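Local structure of computationally designed four-helix bundle protein (Synthetic construct, 3U3B) at residues F58-L71 with K89-L101. The protein is of unknown function, being a computationally redesigned, hyperthermostable four-helix bundle that probably resembles Hpt (histidine phosphotransfer) domains. Sequence-based numbering, arbitrary orientation. Where two conformers were deposited one is given.
Sequences FSSVAKVLHTIMNL and KVKKKLDMVTREL
V61 faces V97 and I68 faces V90 where helix 59-71 runs antiparallel to helix 89-101, their axes 9.4 Å apart at closest and inclined at 170°, with CA atoms of V61 and V97 separated by 5.8 Å. The pair illustrates knobs-into-holes packing in a four-helix bundle. V97 is the knob, seated among V61, V64, L65 and I68. Its two methyls divide the work: CG1, anti to the backbone N (chi1 169°), meets CG1 of V61 at 3.9 Å, while CG2 lies 3.5 Å from CG1 of V64 and also touches L65 and I68. Seven residues on from V61, I68 lays its CG1 alongside K93, 3.6 Å from that lysine's CB. E100 CG lies 3.6 Å from V61 CG2, and the bend at chi2 (63°) then turns the carboxylate so that OE2 comes within 2.9 Å of S60 OG, a weak hydrogen bond that is not settled, since the hydroxyl proton has another acceptor within reach. An alanine at E100 would probably take the CG methylene off V61 CG2 and deprive the S60 hydroxyl of this acceptor. Helix 3-30 meets L94 and T98, and helix 36-56 meets A62 and M69. Interlocked aliphatic branches thus carry the contact together with the methylenes of K93 and E100, whose ends are polar.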
loop_
_atom_site.group_PDB
_atom_site.type_symbol
_atom_site.label_atom_id
_atom_site.label_comp_id
_atom_site.label_asym_id
_atom_site.label_seq_id
_atom_site.Cartn_x
_atom_site.Cartn_y
_atom_site.Cartn_z
ATOM N N PHE A 58 3.539 3.374 13.772
ATOM C CA PHE A 58 3.517 4.358 12.689
ATOM C C PHE A 58 2.081 4.729 12.321
ATOM O O PHE A 58 1.585 4.364 11.261
ATOM C CB PHE A 58 4.224 3.815 11.441
ATOM C CG PHE A 58 5.698 3.557 11.622
ATOM C CD1 PHE A 58 6.416 4.149 12.651
ATOM C CD2 PHE A 58 6.366 2.722 10.748
ATOM C CE1 PHE A 58 7.771 3.902 12.797
ATOM C CE2 PHE A 58 7.721 2.474 10.891
ATOM C CZ PHE A 58 8.422 3.068 11.925
ATOM N N SER A 59 1.424 5.467 13.201
ATOM C CA SER A 59 -0.010 5.718 13.103
ATOM C C SER A 59 -0.439 6.517 11.874
ATOM O O SER A 59 -1.508 6.281 11.328
ATOM C CB SER A 59 -0.471 6.459 14.356
ATOM O OG SER A 59 0.397 7.545 14.607
ATOM N N SER A 60 0.373 7.479 11.458
ATOM C CA SER A 60 0.027 8.303 10.302
ATOM C C SER A 60 0.066 7.482 9.014
ATOM O O SER A 60 -0.711 7.729 8.092
ATOM C CB SER A 60 0.976 9.492 10.180
ATOM O OG SER A 60 2.272 9.058 9.808
ATOM N N VAL A 61 0.977 6.515 8.949
ATOM C CA VAL A 61 1.075 5.662 7.772
ATOM C C VAL A 61 -0.079 4.643 7.748
ATOM O O VAL A 61 -0.734 4.450 6.726
ATOM C CB VAL A 61 2.419 4.925 7.747
ATOM C CG1 VAL A 61 2.499 4.040 6.533
ATOM C CG2 VAL A 61 3.578 5.928 7.769
ATOM N N ALA A 62 -0.314 4.008 8.888
ATOM C CA ALA A 62 -1.394 3.044 9.057
ATOM C C ALA A 62 -2.729 3.597 8.596
ATOM O O ALA A 62 -3.515 2.879 7.963
ATOM C CB ALA A 62 -1.481 2.618 10.494
ATOM N N LYS A 63 -2.994 4.864 8.901
ATOM C CA LYS A 63 -4.277 5.458 8.539
ATOM C C LYS A 63 -4.425 5.600 7.022
ATOM O O LYS A 63 -5.525 5.450 6.502
ATOM C CB LYS A 63 -4.471 6.826 9.196
ATOM C CG LYS A 63 -4.460 6.814 10.718
ATOM C CD LYS A 63 -5.664 6.105 11.339
ATOM C CE LYS A 63 -5.584 6.176 12.860
ATOM N NZ LYS A 63 -5.657 7.579 13.362
ATOM N N VAL A 64 -3.331 5.903 6.326
ATOM C CA VAL A 64 -3.354 5.939 4.859
ATOM C C VAL A 64 -3.503 4.535 4.273
ATOM O O VAL A 64 -4.300 4.323 3.363
ATOM C CB VAL A 64 -2.124 6.652 4.270
ATOM C CG1 VAL A 64 -2.267 6.774 2.734
ATOM C CG2 VAL A 64 -1.997 8.046 4.880
ATOM N N LEU A 65 -2.761 3.571 4.801
ATOM C CA LEU A 65 -2.905 2.196 4.356
ATOM C C LEU A 65 -4.333 1.688 4.552
ATOM O O LEU A 65 -4.902 1.016 3.679
ATOM C CB LEU A 65 -1.917 1.294 5.087
ATOM C CG LEU A 65 -0.450 1.584 4.756
ATOM C CD1 LEU A 65 0.470 0.827 5.744
ATOM C CD2 LEU A 65 -0.128 1.285 3.279
ATOM N N HIS A 66 -4.928 2.030 5.684
ATOM C CA HIS A 66 -6.296 1.625 5.959
ATOM C C HIS A 66 -7.232 2.194 4.900
ATOM O O HIS A 66 -8.147 1.513 4.427
ATOM C CB HIS A 66 -6.719 2.113 7.337
ATOM C CG HIS A 66 -8.128 1.763 7.686
ATOM N ND1 HIS A 66 -8.573 0.461 7.755
ATOM C CD2 HIS A 66 -9.193 2.543 7.978
ATOM C CE1 HIS A 66 -9.852 0.456 8.084
ATOM N NE2 HIS A 66 -10.253 1.707 8.222
ATOM N N THR A 67 -6.992 3.444 4.523
ATOM C CA THR A 67 -7.797 4.087 3.486
ATOM C C THR A 67 -7.659 3.370 2.146
ATOM O O THR A 67 -8.645 3.190 1.427
ATOM C CB THR A 67 -7.425 5.562 3.304
ATOM O OG1 THR A 67 -7.663 6.282 4.524
ATOM C CG2 THR A 67 -8.265 6.160 2.226
ATOM N N ILE A 68 -6.443 2.965 1.793
ATOM C CA ILE A 68 -6.235 2.241 0.552
ATOM C C ILE A 68 -6.967 0.879 0.568
ATOM O O ILE A 68 -7.595 0.508 -0.408
ATOM C CB ILE A 68 -4.734 2.041 0.260
ATOM C CG1 ILE A 68 -4.036 3.398 0.047
ATOM C CG2 ILE A 68 -4.548 1.104 -0.912
ATOM C CD1 ILE A 68 -2.518 3.322 0.227
ATOM N N MET A 69 -6.884 0.145 1.677
ATOM C CA MET A 69 -7.581 -1.126 1.785
ATOM C C MET A 69 -9.088 -0.950 1.620
ATOM O O MET A 69 -9.747 -1.760 0.955
ATOM C CB MET A 69 -7.281 -1.791 3.137
ATOM C CG MET A 69 -5.849 -2.225 3.246
ATOM S SD MET A 69 -5.401 -2.582 4.975
ATOM C CE MET A 69 -6.678 -3.762 5.367
ATOM N N ASN A 70 -9.644 0.108 2.199
ATOM C CA ASN A 70 -11.066 0.344 2.017
ATOM C C ASN A 70 -11.431 0.481 0.544
ATOM O O ASN A 70 -12.421 -0.112 0.097
ATOM C CB ASN A 70 -11.536 1.586 2.775
ATOM C CG ASN A 70 -11.583 1.375 4.273
ATOM O OD1 ASN A 70 -11.525 0.240 4.764
ATOM N ND2 ASN A 70 -11.703 2.475 5.014
ATOM N N LEU A 71 -10.643 1.257 -0.199
ATOM C CA LEU A 71 -10.910 1.476 -1.616
ATOM C C LEU A 71 -10.739 0.182 -2.403
ATOM O O LEU A 71 -11.595 -0.175 -3.209
ATOM C CB LEU A 71 -9.980 2.559 -2.174
ATOM C CG LEU A 71 -10.348 3.128 -3.546
ATOM C CD1 LEU A 71 -11.740 3.754 -3.539
ATOM C CD2 LEU A 71 -9.309 4.153 -3.958
ATOM N N LYS A 89 -6.407 7.559 -7.540
ATOM C CA LYS A 89 -6.514 7.910 -6.130
ATOM C C LYS A 89 -5.707 6.938 -5.269
ATOM O O LYS A 89 -5.101 7.336 -4.275
ATOM C CB LYS A 89 -7.969 7.956 -5.673
ATOM C CG LYS A 89 -8.150 8.719 -4.361
ATOM C CD LYS A 89 -9.409 8.255 -3.664
ATOM C CE LYS A 89 -10.060 9.328 -2.798
ATOM N NZ LYS A 89 -11.322 8.788 -2.189
ATOM N N VAL A 90 -5.708 5.670 -5.663
ATOM C CA VAL A 90 -4.829 4.676 -5.056
ATOM C C VAL A 90 -3.338 5.054 -5.186
ATOM O O VAL A 90 -2.576 4.992 -4.218
ATOM C CB VAL A 90 -5.024 3.295 -5.696
ATOM C CG1 VAL A 90 -4.020 2.304 -5.121
ATOM C CG2 VAL A 90 -6.427 2.803 -5.458
ATOM N N LYS A 91 -2.914 5.401 -6.386
ATOM C CA LYS A 91 -1.535 5.830 -6.601
ATOM C C LYS A 91 -1.206 7.045 -5.735
ATOM O O LYS A 91 -0.155 7.103 -5.103
ATOM C CB LYS A 91 -1.329 6.156 -8.071
ATOM C CG LYS A 91 -1.253 4.948 -8.933
ATOM C CD LYS A 91 -1.194 5.426 -10.361
ATOM C CE LYS A 91 -1.131 4.285 -11.337
ATOM N NZ LYS A 91 -1.253 4.857 -12.715
ATOM N N LYS A 92 -2.106 8.015 -5.699
ATOM C CA LYS A 92 -1.870 9.211 -4.930
ATOM C C LYS A 92 -1.665 8.902 -3.431
ATOM O O LYS A 92 -0.807 9.495 -2.761
ATOM C CB LYS A 92 -3.036 10.156 -5.098
ATOM C CG LYS A 92 -2.889 11.379 -4.266
ATOM C CD LYS A 92 -4.060 12.280 -4.472
ATOM C CE LYS A 92 -4.078 13.381 -3.443
ATOM N NZ LYS A 92 -5.438 13.992 -3.364
ATOM N N LYS A 93 -2.457 7.980 -2.902
ATOM C CA LYS A 93 -2.294 7.587 -1.511
ATOM C C LYS A 93 -1.028 6.800 -1.264
ATOM O O LYS A 93 -0.429 6.909 -0.214
ATOM C CB LYS A 93 -3.469 6.739 -1.037
ATOM C CG LYS A 93 -4.684 7.550 -0.757
ATOM C CD LYS A 93 -5.823 6.663 -0.303
ATOM C CE LYS A 93 -7.134 7.436 -0.395
ATOM N NZ LYS A 93 -6.976 8.831 0.139
ATOM N N LEU A 94 -0.662 5.953 -2.206
ATOM C CA LEU A 94 0.538 5.168 -2.049
ATOM C C LEU A 94 1.754 6.107 -1.999
ATOM O O LEU A 94 2.718 5.854 -1.284
ATOM C CB LEU A 94 0.669 4.180 -3.199
ATOM C CG LEU A 94 1.567 2.985 -2.877
ATOM C CD1 LEU A 94 1.029 2.190 -1.670
ATOM C CD2 LEU A 94 1.709 2.094 -4.111
ATOM N N ASP A 95 1.713 7.173 -2.782
ATOM C CA ASP A 95 2.780 8.160 -2.756
ATOM C C ASP A 95 2.810 8.909 -1.424
ATOM O O ASP A 95 3.865 9.240 -0.925
ATOM C CB ASP A 95 2.612 9.133 -3.908
ATOM C CG ASP A 95 2.866 8.485 -5.262
ATOM O OD1 ASP A 95 3.468 7.377 -5.297
ATOM O OD2 ASP A 95 2.453 9.083 -6.288
ATOM N N MET A 96 1.640 9.169 -0.858
ATOM C CA MET A 96 1.552 9.723 0.482
ATOM C C MET A 96 2.232 8.782 1.473
ATOM O O MET A 96 2.978 9.233 2.342
ATOM C CB MET A 96 0.084 9.955 0.877
ATOM C CG MET A 96 -0.539 11.171 0.211
ATOM S SD MET A 96 -2.354 11.194 0.203
ATOM C CE MET A 96 -2.713 10.845 1.934
ATOM N N VAL A 97 1.984 7.480 1.333
ATOM C CA VAL A 97 2.571 6.487 2.231
ATOM C C VAL A 97 4.082 6.539 2.119
ATOM O O VAL A 97 4.785 6.502 3.114
ATOM C CB VAL A 97 2.101 5.041 1.914
ATOM C CG1 VAL A 97 2.929 4.027 2.693
ATOM C CG2 VAL A 97 0.635 4.877 2.229
ATOM N N THR A 98 4.584 6.638 0.902
ATOM C CA THR A 98 6.017 6.669 0.696
ATOM C C THR A 98 6.641 7.912 1.331
ATOM O O THR A 98 7.703 7.817 1.963
ATOM C CB THR A 98 6.366 6.627 -0.790
ATOM O OG1 THR A 98 6.041 5.343 -1.302
ATOM C CG2 THR A 98 7.830 6.832 -1.003
ATOM N N ARG A 99 6.001 9.069 1.169
ATOM C CA ARG A 99 6.544 10.294 1.759
ATOM C C ARG A 99 6.534 10.197 3.286
ATOM O O ARG A 99 7.529 10.531 3.953
ATOM C CB ARG A 99 5.750 11.532 1.342
ATOM C CG ARG A 99 5.853 11.872 -0.149
ATOM C CD ARG A 99 7.270 12.144 -0.572
ATOM N NE ARG A 99 7.347 12.720 -1.931
ATOM C CZ ARG A 99 8.441 13.282 -2.443
ATOM N NH1 ARG A 99 9.552 13.356 -1.717
ATOM N NH2 ARG A 99 8.439 13.792 -3.669
ATOM N N GLU A 100 5.393 9.790 3.827
ATOM C CA GLU A 100 5.199 9.758 5.278
ATOM C C GLU A 100 6.208 8.810 5.898
ATOM O O GLU A 100 6.740 9.054 6.985
ATOM C CB GLU A 100 3.769 9.323 5.615
ATOM C CG GLU A 100 3.402 9.497 7.073
ATOM C CD GLU A 100 3.438 10.950 7.506
ATOM O OE1 GLU A 100 3.018 11.817 6.707
ATOM O OE2 GLU A 100 3.896 11.220 8.640
ATOM N N LEU A 101 6.480 7.726 5.192
ATOM C CA LEU A 101 7.427 6.743 5.655
ATOM C C LEU A 101 8.829 7.318 5.634
ATOM O O LEU A 101 9.607 7.109 6.562
ATOM C CB LEU A 101 7.350 5.506 4.769
ATOM C CG LEU A 101 8.180 4.340 5.274
ATOM C CD1 LEU A 101 7.678 3.889 6.659
ATOM C CD2 LEU A 101 8.131 3.207 4.276
#